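Long-range contacts in Mlr3007 protein (Mesorhizobium loti, PDB 3QQM), which probably transfers amino groups between branched-chain amino acids and 2-oxoglutarate with the help of pyridoxal 5'-phosphate: residues M22-G27 / D65-A70; M71-A76 / A85-Y90; W99-A104 / I216-V221; A137-L142 / E151-N156. All blocks are in the same frame, centred on the assembly; numbering follows the deposited sequence.

Contact 1 of 4, residues M22-G27 / D65-A70. With EDO (1,2-ethanediol), chain X.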
loop_
_atom_site.group_PDB
_atom_site.type_symbol
_atom_site.label_atom_id
_atom_site.label_comp_id
_atom_site.label_asym_id
_atom_site.label_seq_id
_atom_site.Cartn_x
_atom_site.Cartn_y
_atom_site.Cartn_z
HETATM N N MSE A 22 6.204 7.061 -0.274
HETATM C CA MSE A 22 6.268 7.674 1.026
HETATM C C MSE A 22 5.872 9.152 1.051
HETATM O O MSE A 22 5.873 9.838 0.013
HETATM C CB MSE A 22 7.726 7.595 1.503
HETATM C CG MSE A 22 8.359 6.201 1.387
HETATM SE SE MSE A 22 10.237 6.155 1.861
HETATM C CE MSE A 22 10.964 7.322 0.490
ATOM N N ARG A 23 5.592 9.641 2.260
ATOM C CA ARG A 23 5.282 11.036 2.460
ATOM C C ARG A 23 6.458 11.682 3.143
ATOM O O ARG A 23 6.821 11.302 4.263
ATOM C CB ARG A 23 4.076 11.224 3.361
ATOM C CG ARG A 23 3.570 12.665 3.367
ATOM C CD ARG A 23 2.697 13.003 4.577
ATOM N NE ARG A 23 1.601 12.067 4.789
ATOM C CZ ARG A 23 0.753 12.115 5.821
ATOM N NH1 ARG A 23 0.848 13.088 6.739
ATOM N NH2 ARG A 23 -0.194 11.182 5.939
ATOM N N TRP A 24 7.086 12.624 2.468
ATOM C CA TRP A 24 8.186 13.383 3.058
ATOM C C TRP A 24 7.584 14.595 3.743
ATOM O O TRP A 24 6.696 15.227 3.197
ATOM C CB TRP A 24 9.142 13.868 1.998
ATOM C CG TRP A 24 10.331 14.617 2.522
ATOM C CD1 TRP A 24 11.538 14.088 2.859
ATOM C CD2 TRP A 24 10.449 16.024 2.705
ATOM N NE1 TRP A 24 12.402 15.074 3.215
ATOM C CE2 TRP A 24 11.762 16.274 3.146
ATOM C CE3 TRP A 24 9.588 17.097 2.516
ATOM C CZ2 TRP A 24 12.231 17.557 3.429
ATOM C CZ3 TRP A 24 10.060 18.380 2.793
ATOM C CH2 TRP A 24 11.369 18.593 3.234
ATOM N N GLN A 25 8.082 14.923 4.924
ATOM C CA GLN A 25 7.586 16.065 5.660
ATOM C C GLN A 25 8.759 16.921 6.093
ATOM O O GLN A 25 9.810 16.387 6.441
ATOM C CB GLN A 25 6.764 15.618 6.880
ATOM C CG GLN A 25 5.446 14.975 6.499
ATOM C CD GLN A 25 4.611 14.529 7.696
ATOM O OE1 GLN A 25 5.094 13.833 8.590
ATOM N NE2 GLN A 25 3.338 14.904 7.691
ATOM N N PRO A 26 8.587 18.255 6.049
ATOM C CA PRO A 26 9.620 19.182 6.472
ATOM C C PRO A 26 10.138 18.865 7.870
ATOM O O PRO A 26 9.347 18.637 8.787
ATOM C CB PRO A 26 8.902 20.554 6.487
ATOM C CG PRO A 26 7.754 20.431 5.609
ATOM C CD PRO A 26 7.400 18.944 5.524
ATOM N N GLY A 27 11.459 18.818 8.014
ATOM C CA GLY A 27 12.090 18.554 9.310
ATOM C C GLY A 27 12.232 17.098 9.697
ATOM O O GLY A 27 13.340 16.641 10.004
ATOM N N ASP A 65 15.791 17.629 -2.525
ATOM C CA ASP A 65 16.589 18.822 -2.362
ATOM C C ASP A 65 15.718 20.089 -2.574
ATOM O O ASP A 65 15.124 20.276 -3.638
ATOM C CB ASP A 65 17.735 18.812 -3.387
ATOM C CG ASP A 65 18.744 19.933 -3.150
ATOM O OD1 ASP A 65 19.171 20.115 -1.980
ATOM O OD2 ASP A 65 19.135 20.603 -4.136
ATOM N N GLY A 66 15.619 20.927 -1.545
ATOM C CA GLY A 66 14.873 22.190 -1.638
ATOM C C GLY A 66 13.391 22.069 -1.382
ATOM O O GLY A 66 12.669 23.057 -1.462
ATOM N N ALA A 67 12.926 20.870 -1.063
ATOM C CA ALA A 67 11.522 20.673 -0.805
ATOM C C ALA A 67 11.102 21.557 0.390
ATOM O O ALA A 67 11.754 21.568 1.418
ATOM C CB ALA A 67 11.247 19.241 -0.549
ATOM N N ARG A 68 10.018 22.310 0.223
ATOM C CA ARG A 68 9.552 23.235 1.254
ATOM C C ARG A 68 8.299 22.742 1.968
ATOM O O ARG A 68 8.003 23.191 3.090
ATOM C CB ARG A 68 9.256 24.603 0.638
ATOM C CG ARG A 68 10.417 25.244 -0.111
ATOM C CD ARG A 68 10.046 26.681 -0.607
ATOM N NE ARG A 68 8.889 26.734 -1.525
ATOM C CZ ARG A 68 8.943 26.502 -2.840
ATOM N NH1 ARG A 68 10.074 26.120 -3.403
ATOM N NH2 ARG A 68 7.850 26.591 -3.584
ATOM N N THR A 69 7.541 21.869 1.307
ATOM C CA THR A 69 6.315 21.296 1.888
ATOM C C THR A 69 6.268 19.786 1.659
ATOM O O THR A 69 7.101 19.233 0.913
ATOM C CB THR A 69 5.056 21.914 1.269
ATOM O OG1 THR A 69 5.096 21.736 -0.149
ATOM C CG2 THR A 69 4.969 23.404 1.573
ATOM N N ALA A 70 5.293 19.129 2.302
ATOM C CA ALA A 70 5.104 17.675 2.190
ATOM C C ALA A 70 5.139 17.210 0.726
ATOM O O ALA A 70 4.560 17.838 -0.132
ATOM C CB ALA A 70 3.794 17.251 2.855
HETATM C C1 EDO X . 8.246 22.451 -4.308
HETATM O O1 EDO X . 8.164 21.030 -4.442
HETATM C C2 EDO X . 8.730 22.810 -2.910
HETATM O O2 EDO X . 7.991 22.054 -1.943
#
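Arg-68 and Thr-69, whose backbone lies against the ring of Pro-26, together grip one hydroxyl of a bound 1,2-ethanediol that probably came from the crystallisation liquor. Arg-68 N donates to O2 of the diol at 3.0 Å, and Thr-69 N adds a longer bond to that same O2 at 3.3 Å; Thr-69 OG1 contributes a weak third. The guanidinium of Arg-68 lays one face over C2 of the diol. Between 22-27 and 65-70 themselves the contact is one of packing, carried by Trp-24. Trp-24 CG is anti to the backbone N (chi1 -178°), and the six-membered part of the indole lies against the loop: Ala-67 CB sits over its face, 4.0 Å from the centroid of the six-membered ring, a CH-pi contact. Thr-69 O comes instead to the ring edge, 3.6 Å from CZ3. The Trp-24 carbonyl is used too: its O receives a CA-H...O contact from Ala-70 CA at 3.1 Å. Farther out, Pro-26 CG touches Arg-68 O at 3.7 Å. The loop leads from helix 53-64 into strand 71-78, next to strand 17-25 in the sheet; Trp-24 also touches Leu-64 of that helix and meets the ring of Phe-30, from strand 29-30, edge to face.

Contact 2 of 4, residues M71-A76 / A85-Y90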
loop_
_atom_site.group_PDB
_atom_site.type_symbol
_atom_site.label_atom_id
_atom_site.label_comp_id
_atom_site.label_asym_id
_atom_site.label_seq_id
_atom_site.Cartn_x
_atom_site.Cartn_y
_atom_site.Cartn_z
HETATM N N MSE A 71 5.833 16.111 0.462
HETATM C CA MSE A 71 5.951 15.582 -0.895
HETATM C C MSE A 71 5.613 14.103 -0.968
HETATM O O MSE A 71 5.935 13.355 -0.047
HETATM C CB MSE A 71 7.404 15.725 -1.382
HETATM C CG MSE A 71 8.022 17.124 -1.236
HETATM SE SE MSE A 71 7.251 18.488 -2.422
HETATM C CE MSE A 71 7.897 17.805 -4.088
ATOM N N ARG A 72 4.938 13.687 -2.040
ATOM C CA ARG A 72 4.688 12.278 -2.291
ATOM C C ARG A 72 5.951 11.885 -3.005
ATOM O O ARG A 72 6.367 12.551 -3.966
ATOM C CB ARG A 72 3.496 12.049 -3.201
ATOM C CG ARG A 72 3.277 10.585 -3.596
ATOM C CD ARG A 72 2.117 10.404 -4.547
ATOM N NE ARG A 72 2.040 9.014 -5.033
ATOM C CZ ARG A 72 2.719 8.540 -6.096
ATOM N NH1 ARG A 72 3.537 9.345 -6.783
ATOM N NH2 ARG A 72 2.607 7.255 -6.467
ATOM N N THR A 73 6.608 10.853 -2.499
ATOM C CA THR A 73 7.853 10.408 -3.042
ATOM C C THR A 73 7.786 8.967 -3.478
ATOM O O THR A 73 7.429 8.112 -2.697
ATOM C CB THR A 73 8.940 10.529 -1.983
ATOM O OG1 THR A 73 8.986 11.888 -1.506
ATOM C CG2 THR A 73 10.305 10.095 -2.556
ATOM N N ARG A 74 8.129 8.705 -4.738
ATOM C CA ARG A 74 8.129 7.346 -5.244
ATOM C C ARG A 74 9.570 6.901 -5.496
ATOM O O ARG A 74 10.273 7.487 -6.319
ATOM C CB ARG A 74 7.329 7.211 -6.545
ATOM C CG ARG A 74 7.197 5.743 -6.991
ATOM C CD ARG A 74 6.748 5.549 -8.426
ATOM N NE ARG A 74 7.716 6.131 -9.359
ATOM C CZ ARG A 74 7.512 7.236 -10.080
ATOM N NH1 ARG A 74 6.322 7.853 -10.080
ATOM N NH2 ARG A 74 8.471 7.687 -10.865
ATOM N N LEU A 75 9.971 5.830 -4.814
ATOM C CA LEU A 75 11.307 5.229 -4.944
ATOM C C LEU A 75 11.142 3.913 -5.678
ATOM O O LEU A 75 10.259 3.143 -5.325
ATOM C CB LEU A 75 11.899 4.961 -3.575
ATOM C CG LEU A 75 13.314 4.399 -3.525
ATOM C CD1 LEU A 75 14.330 5.390 -4.113
ATOM C CD2 LEU A 75 13.682 4.012 -2.066
ATOM N N ALA A 76 11.963 3.663 -6.704
ATOM C CA ALA A 76 11.884 2.422 -7.486
ATOM C C ALA A 76 13.260 1.805 -7.684
ATOM O O ALA A 76 14.232 2.507 -7.902
ATOM C CB ALA A 76 11.219 2.662 -8.838
ATOM N N ALA A 85 13.976 8.107 -7.948
ATOM C CA ALA A 85 13.189 8.737 -6.911
ATOM C C ALA A 85 12.516 9.963 -7.531
ATOM O O ALA A 85 13.157 10.776 -8.204
ATOM C CB ALA A 85 14.037 9.123 -5.729
ATOM N N SER A 86 11.206 10.058 -7.335
ATOM C CA SER A 86 10.413 11.160 -7.821
ATOM C C SER A 86 9.614 11.760 -6.681
ATOM O O SER A 86 8.945 11.027 -5.920
ATOM C CB SER A 86 9.453 10.674 -8.891
ATOM O OG SER A 86 8.513 11.674 -9.236
ATOM N N ALA A 87 9.648 13.092 -6.591
ATOM C CA ALA A 87 8.915 13.816 -5.570
ATOM C C ALA A 87 8.007 14.883 -6.189
ATOM O O ALA A 87 8.419 15.628 -7.083
ATOM C CB ALA A 87 9.877 14.462 -4.580
ATOM N N GLN A 88 6.775 14.938 -5.704
ATOM C CA GLN A 88 5.804 15.934 -6.125
ATOM C C GLN A 88 4.998 16.310 -4.896
ATOM O O GLN A 88 4.861 15.516 -3.998
ATOM C CB GLN A 88 4.897 15.397 -7.215
ATOM C CG GLN A 88 5.626 14.822 -8.378
ATOM C CD GLN A 88 4.737 14.606 -9.541
ATOM O OE1 GLN A 88 4.234 15.565 -10.136
ATOM N NE2 GLN A 88 4.552 13.333 -9.922
ATOM N N PRO A 89 4.424 17.515 -4.869
ATOM C CA PRO A 89 3.684 17.937 -3.680
ATOM C C PRO A 89 2.595 16.969 -3.230
ATOM O O PRO A 89 1.812 16.503 -4.037
ATOM C CB PRO A 89 3.056 19.280 -4.111
ATOM C CG PRO A 89 3.905 19.769 -5.174
ATOM C CD PRO A 89 4.404 18.547 -5.910
ATOM N N TYR A 90 2.575 16.661 -1.940
ATOM C CA TYR A 90 1.551 15.797 -1.373
ATOM C C TYR A 90 0.250 16.585 -1.286
ATOM O O TYR A 90 0.245 17.741 -0.877
ATOM C CB TYR A 90 1.978 15.296 0.002
ATOM C CG TYR A 90 0.887 14.593 0.798
ATOM C CD1 TYR A 90 0.237 13.469 0.290
ATOM C CD2 TYR A 90 0.555 15.010 2.090
ATOM C CE1 TYR A 90 -0.755 12.806 1.034
ATOM C CE2 TYR A 90 -0.428 14.342 2.837
ATOM C CZ TYR A 90 -1.072 13.250 2.301
ATOM O OH TYR A 90 -2.037 12.581 3.020
#
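A beta hairpin of strands 71-78 and 83-89 brings Arg-72 opposite Gln-88 and Arg-74 opposite Ser-86 as antiparallel hydrogen-bonded pairs, the two strand axes running at 160° to each other. Arg-72 N donates to Gln-88 O at 2.7 Å, answered by Gln-88 N to Arg-72 O at 3.0 Å. One rung further, Arg-74 N bonds Ser-86 O at 2.7 Å and Ser-86 N returns to Arg-74 O at 2.9 Å. The non-hydrogen-bonded pairs between and beside them draw the chains closer, with CA-H...O contacts from Thr-73 CA to Ser-86 O and from Ala-87 CA to Arg-72 O.

The two faces differ in character. On the one bearing the arginines, the Arg-74 chain bends at chi3 (62°), which turns NE aside; Ser-86 CB lies over one face of the guanidinium, 3.7 Å from NH2. On the other, Leu-75 CD1 meets Ala-85 CB at 4.1 Å, and the Leu-75 side chain also packs on Ile-56, Val-59 and Leu-60 of helix 53-64. At the end of the pairing the selenomethionine Met-71 reaches across to the partner strand: bent at chi2 and again at chi3 (-68°), it puts its methyl CE 3.9 Å from Ala-87 CB and 4.0 Å from Pro-89 CD. Strand 71-78 is bonded along its other margin to strand 17-25, and 83-89 is an outermost strand of this chain's antiparallel sheet. A sheet with helices packed on it is the build of the small N-terminal alpha/beta domain of class-IV aminotransferases.

Contact 3 of 4, residues W99-A104 / I216-V221. With EDO (1,2-ethanediol), chain V.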
loop_
_atom_site.group_PDB
_atom_site.type_symbol
_atom_site.label_atom_id
_atom_site.label_comp_id
_atom_site.label_asym_id
_atom_site.label_seq_id
_atom_site.Cartn_x
_atom_site.Cartn_y
_atom_site.Cartn_z
ATOM N N TRP A 99 -14.063 7.861 1.683
ATOM C CA TRP A 99 -13.894 7.072 0.457
ATOM C C TRP A 99 -14.931 5.957 0.326
ATOM O O TRP A 99 -15.196 5.228 1.294
ATOM C CB TRP A 99 -12.488 6.457 0.440
ATOM C CG TRP A 99 -11.457 7.300 -0.206
ATOM C CD1 TRP A 99 -11.481 8.658 -0.370
ATOM C CD2 TRP A 99 -10.153 6.882 -0.592
ATOM N NE1 TRP A 99 -10.337 9.081 -0.973
ATOM C CE2 TRP A 99 -9.486 8.018 -1.095
ATOM C CE3 TRP A 99 -9.507 5.652 -0.620
ATOM C CZ2 TRP A 99 -8.214 7.958 -1.614
ATOM C CZ3 TRP A 99 -8.251 5.589 -1.134
ATOM C CH2 TRP A 99 -7.607 6.738 -1.633
ATOM N N ILE A 100 -15.511 5.852 -0.876
ATOM C CA ILE A 100 -16.493 4.839 -1.192
ATOM C C ILE A 100 -15.751 3.616 -1.691
ATOM O O ILE A 100 -14.893 3.731 -2.572
ATOM C CB ILE A 100 -17.450 5.293 -2.317
ATOM C CG1 ILE A 100 -18.159 6.608 -1.958
ATOM C CG2 ILE A 100 -18.480 4.194 -2.617
ATOM C CD1 ILE A 100 -19.064 7.121 -3.068
ATOM N N LEU A 101 -16.073 2.451 -1.132
ATOM C CA LEU A 101 -15.428 1.201 -1.538
ATOM C C LEU A 101 -16.395 0.305 -2.245
ATOM O O LEU A 101 -17.579 0.304 -1.922
ATOM C CB LEU A 101 -14.916 0.433 -0.312
ATOM C CG LEU A 101 -14.030 1.209 0.630
ATOM C CD1 LEU A 101 -13.668 0.345 1.811
ATOM C CD2 LEU A 101 -12.788 1.686 -0.090
ATOM N N ARG A 102 -15.870 -0.487 -3.182
ATOM C CA ARG A 102 -16.638 -1.489 -3.912
ATOM C C ARG A 102 -15.765 -2.756 -4.016
ATOM O O ARG A 102 -14.520 -2.682 -3.933
ATOM C CB ARG A 102 -17.006 -1.026 -5.322
ATOM C CG ARG A 102 -17.733 0.296 -5.407
ATOM C CD ARG A 102 -19.107 0.232 -4.879
ATOM N NE ARG A 102 -19.974 -0.519 -5.790
ATOM C CZ ARG A 102 -20.732 0.031 -6.745
ATOM N NH1 ARG A 102 -20.753 1.353 -6.943
ATOM N NH2 ARG A 102 -21.468 -0.753 -7.507
ATOM N N LEU A 103 -16.413 -3.900 -4.226
ATOM C CA LEU A 103 -15.726 -5.176 -4.353
ATOM C C LEU A 103 -15.478 -5.538 -5.803
ATOM O O LEU A 103 -16.407 -5.567 -6.629
ATOM C CB LEU A 103 -16.561 -6.288 -3.732
ATOM C CG LEU A 103 -16.020 -7.720 -3.793
ATOM C CD1 LEU A 103 -14.754 -7.869 -2.965
ATOM C CD2 LEU A 103 -17.104 -8.684 -3.309
ATOM N N ALA A 104 -14.225 -5.814 -6.117
ATOM C CA ALA A 104 -13.874 -6.222 -7.452
ATOM C C ALA A 104 -14.190 -7.689 -7.615
ATOM O O ALA A 104 -14.191 -8.430 -6.639
ATOM C CB ALA A 104 -12.366 -6.021 -7.710
ATOM N N ILE A 216 -7.893 6.391 6.153
ATOM C CA ILE A 216 -8.894 7.086 5.408
ATOM C C ILE A 216 -10.253 6.482 5.759
ATOM O O ILE A 216 -10.485 5.292 5.534
ATOM C CB ILE A 216 -8.662 6.937 3.916
ATOM C CG1 ILE A 216 -7.237 7.384 3.535
ATOM C CG2 ILE A 216 -9.713 7.738 3.128
ATOM C CD1 ILE A 216 -6.838 6.980 2.134
ATOM N N PRO A 217 -11.149 7.289 6.344
ATOM C CA PRO A 217 -12.479 6.780 6.651
ATOM C C PRO A 217 -13.116 6.282 5.378
ATOM O O PRO A 217 -12.979 6.924 4.357
ATOM C CB PRO A 217 -13.228 8.022 7.174
ATOM C CG PRO A 217 -12.177 8.935 7.619
ATOM C CD PRO A 217 -11.003 8.698 6.716
ATOM N N ALA A 218 -13.821 5.161 5.437
ATOM C CA ALA A 218 -14.412 4.613 4.228
ATOM C C ALA A 218 -15.799 4.045 4.459
ATOM O O ALA A 218 -16.202 3.777 5.603
ATOM C CB ALA A 218 -13.501 3.564 3.645
ATOM N N LYS A 219 -16.533 3.866 3.370
ATOM C CA LYS A 219 -17.876 3.355 3.464
ATOM C C LYS A 219 -18.055 2.322 2.382
ATOM O O LYS A 219 -17.699 2.533 1.232
ATOM C CB LYS A 219 -18.881 4.482 3.319
ATOM C CG LYS A 219 -20.243 4.160 3.875
ATOM C CD LYS A 219 -21.200 5.380 3.778
ATOM C CE LYS A 219 -21.745 5.583 2.354
ATOM N NZ LYS A 219 -22.734 4.512 1.974
ATOM N N LEU A 220 -18.634 1.210 2.769
ATOM C CA LEU A 220 -18.820 0.079 1.884
ATOM C C LEU A 220 -20.096 0.210 1.094
ATOM O O LEU A 220 -21.087 0.714 1.598
ATOM C CB LEU A 220 -18.883 -1.179 2.729
ATOM C CG LEU A 220 -18.435 -2.452 2.058
ATOM C CD1 LEU A 220 -16.946 -2.325 1.762
ATOM C CD2 LEU A 220 -18.716 -3.642 2.954
ATOM N N VAL A 221 -20.044 -0.183 -0.171
ATOM C CA VAL A 221 -21.200 -0.132 -1.045
ATOM C C VAL A 221 -21.285 -1.370 -1.919
ATOM O O VAL A 221 -20.321 -2.165 -2.050
ATOM C CB VAL A 221 -21.156 1.063 -1.961
ATOM C CG1 VAL A 221 -22.329 1.004 -2.940
ATOM C CG2 VAL A 221 -21.184 2.342 -1.147
ATOM O OXT VAL A 221 -22.344 -1.572 -2.537
HETATM C C1 EDO V . -16.611 5.439 8.203
HETATM O O1 EDO V . -17.105 4.123 8.481
HETATM C C2 EDO V . -16.009 6.064 9.463
HETATM O O2 EDO V . -14.781 5.413 9.842
HETATM O O HOH W 1 -19.437 -3.678 -4.257
#
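Trp-99 and Ile-216 make the main side-chain meeting, two methyl groups lying over one face of the indole. Ile-216 CD1 stands 3.8 Å from the centroid of the six-membered ring, almost on the ring normal (12°), as a CH-pi contact; CG2 is 3.8 Å from Trp-99 CG, toward the rim. Next to them Leu-101 CD1 touches Ala-218 CB at 3.7 Å, and at the chain terminus Arg-102 CD lies 3.7 Å from Val-221 CB.

These groups are set in register by a parallel ladder. Trp-99 N donates to Pro-217 O (3.0 Å), Lys-219 N to Trp-99 O (2.8 Å) and Leu-101 N to Lys-219 O (2.9 Å). The last rung, Val-221 N to Leu-101 O, is weak; the two strand axes make an angle of 45°. Beyond it a water bridges the two segments, accepting from Leu-103 N and donating to Val-221 O of the terminal carboxylate, an oxygen also bonded to Tyr-197 OH.

Within the mixed sheet the pair is central: strand 99-103 has strand 139-143 as its other neighbour, and strand 214-220 has strand 205-210. Leu-206 and Val-208 of the latter pack on Leu-101, while helix 197-200 lies against Leu-220.

Contact 4 of 4, residues A137-L142 / E151-N156. With EDO (1,2-ethanediol), chain T; EDO (1,2-ethanediol), chain B.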
loop_
_atom_site.group_PDB
_atom_site.type_symbol
_atom_site.label_atom_id
_atom_site.label_comp_id
_atom_site.label_asym_id
_atom_site.label_seq_id
_atom_site.Cartn_x
_atom_site.Cartn_y
_atom_site.Cartn_z
ATOM N N ALA A 137 -16.234 4.253 -7.084
ATOM C CA ALA A 137 -15.380 3.814 -5.988
ATOM C C ALA A 137 -14.069 4.591 -5.926
ATOM O O ALA A 137 -13.353 4.718 -6.911
ATOM C CB ALA A 137 -15.094 2.304 -6.110
ATOM N N ASP A 138 -13.780 5.134 -4.767
ATOM C CA ASP A 138 -12.530 5.845 -4.546
ATOM C C ASP A 138 -11.443 4.783 -4.402
ATOM O O ASP A 138 -10.276 5.004 -4.796
ATOM C CB ASP A 138 -12.644 6.709 -3.312
ATOM C CG ASP A 138 -13.662 7.818 -3.487
ATOM O OD1 ASP A 138 -13.373 8.755 -4.288
ATOM O OD2 ASP A 138 -14.721 7.773 -2.814
ATOM N N GLU A 139 -11.848 3.604 -3.893
ATOM C CA GLU A 139 -10.945 2.463 -3.737
ATOM C C GLU A 139 -11.712 1.162 -3.970
ATOM O O GLU A 139 -12.878 1.042 -3.640
ATOM C CB GLU A 139 -10.265 2.496 -2.357
ATOM C CG GLU A 139 -9.351 1.306 -1.979
ATOM C CD GLU A 139 -8.158 1.096 -2.933
ATOM O OE1 GLU A 139 -8.365 1.022 -4.156
ATOM O OE2 GLU A 139 -7.022 0.893 -2.434
ATOM N N VAL A 140 -11.014 0.184 -4.534
ATOM C CA VAL A 140 -11.574 -1.092 -4.875
ATOM C C VAL A 140 -10.919 -2.166 -4.048
ATOM O O VAL A 140 -9.687 -2.253 -4.004
ATOM C CB VAL A 140 -11.321 -1.371 -6.389
ATOM C CG1 VAL A 140 -11.859 -2.739 -6.817
ATOM C CG2 VAL A 140 -11.938 -0.285 -7.203
ATOM N N LEU A 141 -11.729 -2.998 -3.401
ATOM C CA LEU A 141 -11.200 -4.080 -2.608
ATOM C C LEU A 141 -11.177 -5.373 -3.416
ATOM O O LEU A 141 -11.999 -5.573 -4.323
ATOM C CB LEU A 141 -12.033 -4.308 -1.344
ATOM C CG LEU A 141 -12.281 -3.123 -0.400
ATOM C CD1 LEU A 141 -13.016 -3.601 0.870
ATOM C CD2 LEU A 141 -10.962 -2.414 -0.046
ATOM N N LEU A 142 -10.220 -6.240 -3.081
ATOM C CA LEU A 142 -10.074 -7.546 -3.694
ATOM C C LEU A 142 -10.116 -8.628 -2.607
ATOM O O LEU A 142 -9.554 -8.452 -1.523
ATOM C CB LEU A 142 -8.729 -7.677 -4.437
ATOM C CG LEU A 142 -8.450 -6.749 -5.622
ATOM C CD1 LEU A 142 -8.089 -5.370 -5.101
ATOM C CD2 LEU A 142 -7.323 -7.288 -6.476
ATOM N N GLU A 151 -7.241 -6.718 0.684
ATOM C CA GLU A 151 -6.747 -5.345 0.656
ATOM C C GLU A 151 -7.360 -4.552 -0.481
ATOM O O GLU A 151 -8.174 -5.062 -1.255
ATOM C CB GLU A 151 -5.220 -5.400 0.417
ATOM C CG GLU A 151 -4.854 -6.100 -0.928
ATOM C CD GLU A 151 -3.332 -6.334 -1.166
ATOM O OE1 GLU A 151 -2.481 -5.712 -0.476
ATOM O OE2 GLU A 151 -2.996 -7.149 -2.076
ATOM N N GLY A 152 -6.990 -3.284 -0.550
ATOM C CA GLY A 152 -7.400 -2.417 -1.631
ATOM C C GLY A 152 -6.286 -2.444 -2.675
ATOM O O GLY A 152 -5.201 -3.010 -2.429
ATOM N N THR A 153 -6.540 -1.868 -3.839
ATOM C CA THR A 153 -5.531 -1.795 -4.867
ATOM C C THR A 153 -4.279 -1.009 -4.386
ATOM O O THR A 153 -3.163 -1.281 -4.846
ATOM C CB THR A 153 -6.064 -1.101 -6.129
ATOM O OG1 THR A 153 -6.286 0.299 -5.869
ATOM C CG2 THR A 153 -7.366 -1.782 -6.618
ATOM N N ILE A 154 -4.451 -0.028 -3.493
ATOM C CA ILE A 154 -3.296 0.745 -3.000
ATOM C C ILE A 154 -3.330 0.978 -1.495
ATOM O O ILE A 154 -2.603 1.840 -0.967
ATOM C CB ILE A 154 -3.161 2.127 -3.712
ATOM C CG1 ILE A 154 -4.410 2.974 -3.454
ATOM C CG2 ILE A 154 -2.909 1.939 -5.192
ATOM C CD1 ILE A 154 -4.368 4.397 -4.042
ATOM N N THR A 155 -4.150 0.199 -0.807
ATOM C CA THR A 155 -4.314 0.342 0.623
ATOM C C THR A 155 -4.580 -0.985 1.298
ATOM O O THR A 155 -4.903 -1.961 0.643
ATOM C CB THR A 155 -5.550 1.210 0.932
ATOM O OG1 THR A 155 -6.682 0.664 0.252
ATOM C CG2 THR A 155 -5.384 2.667 0.475
ATOM N N ASN A 156 -4.382 -1.005 2.618
ATOM C CA ASN A 156 -4.734 -2.127 3.451
ATOM C C ASN A 156 -6.066 -1.724 4.105
ATOM O O ASN A 156 -6.355 -0.540 4.225
ATOM C CB ASN A 156 -3.660 -2.421 4.485
ATOM C CG ASN A 156 -2.424 -3.087 3.876
ATOM O OD1 ASN A 156 -1.322 -2.540 3.920
ATOM N ND2 ASN A 156 -2.619 -4.268 3.273
HETATM C C1 EDO T . -6.231 4.711 -6.877
HETATM O O1 EDO T . -6.525 4.991 -8.247
HETATM C C2 EDO T . -7.526 4.716 -6.065
HETATM O O2 EDO T . -8.106 3.416 -6.001
HETATM C C1 EDO B . -15.543 11.493 -5.622
HETATM O O1 EDO B . -14.711 10.935 -4.595
HETATM C C2 EDO B . -16.404 10.408 -6.265
HETATM O O2 EDO B . -17.002 9.547 -5.278
#
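Leu-141 and Gly-152 face each other as an antiparallel non-hydrogen-bonded pair, their CA atoms 4.3 Å apart, and the chain of 151-156 then turns away from the strand. This is the open end of the beta hairpin of strands 139-143 and 149-152, and the sequence from Glu-151 to Asn-156 is consistent with the start of the class-IV aminotransferase signature. Leu-142 N donates to Glu-151 O at 3.0 Å, nearly in line with the carbonyl; Thr-153 N reaches Val-140 O at 3.2 Å with a more bent N-H (136°).

Beside these bonds lies the side chain of Glu-139. It leaves the strand with CG anti to the backbone N (chi1 176°) and bends at chi2, and its buried carboxylate gathers four donors. OE1 accepts Thr-153 OG1 on its syn lone pair at 2.8 Å and, from the anti side and out of the carboxylate plane, its neighbour Val-140 N. OE2 takes Ile-154 N on the syn lone pair, 2.9 Å away and nearly straight at 170°, and Thr-155 OG1 on the anti lone pair at 2.7 Å. Grips on both oxygens should fix the rotation of the carboxylate and tie the turn 153-155 to the strand. Glu-151 looks to other partners, Tyr-125 OH and Leu-176 N. Apolar packing is added by Leu-142, which crosses Thr-153 at about a right angle with CD1 4.0 Å from Thr-153 CG2.

How the contacts relate
The four contacts fall into two groups. Contacts 1 and 2, with centres 9 Å apart, meet at the antiparallel sheet, where Met-22 O lies 2.8 Å from Thr-73 N, a probable hydrogen bond. Contacts 3 and 4, 8 Å apart between centres, share the mixed sheet, where Arg-102 O and Leu-141 N are 2.9 Å apart, also probably bonded. Between the groups the centres lie 21 to 29 Å apart and no atoms touch. Lys-118, which carries the pyridoxal phosphate, falls in sequence between 99-104 and 137-142, within the long connection that contact 3 spans and that also contains contact 4. In class-IV aminotransferases the cofactor generally sits between the two domains.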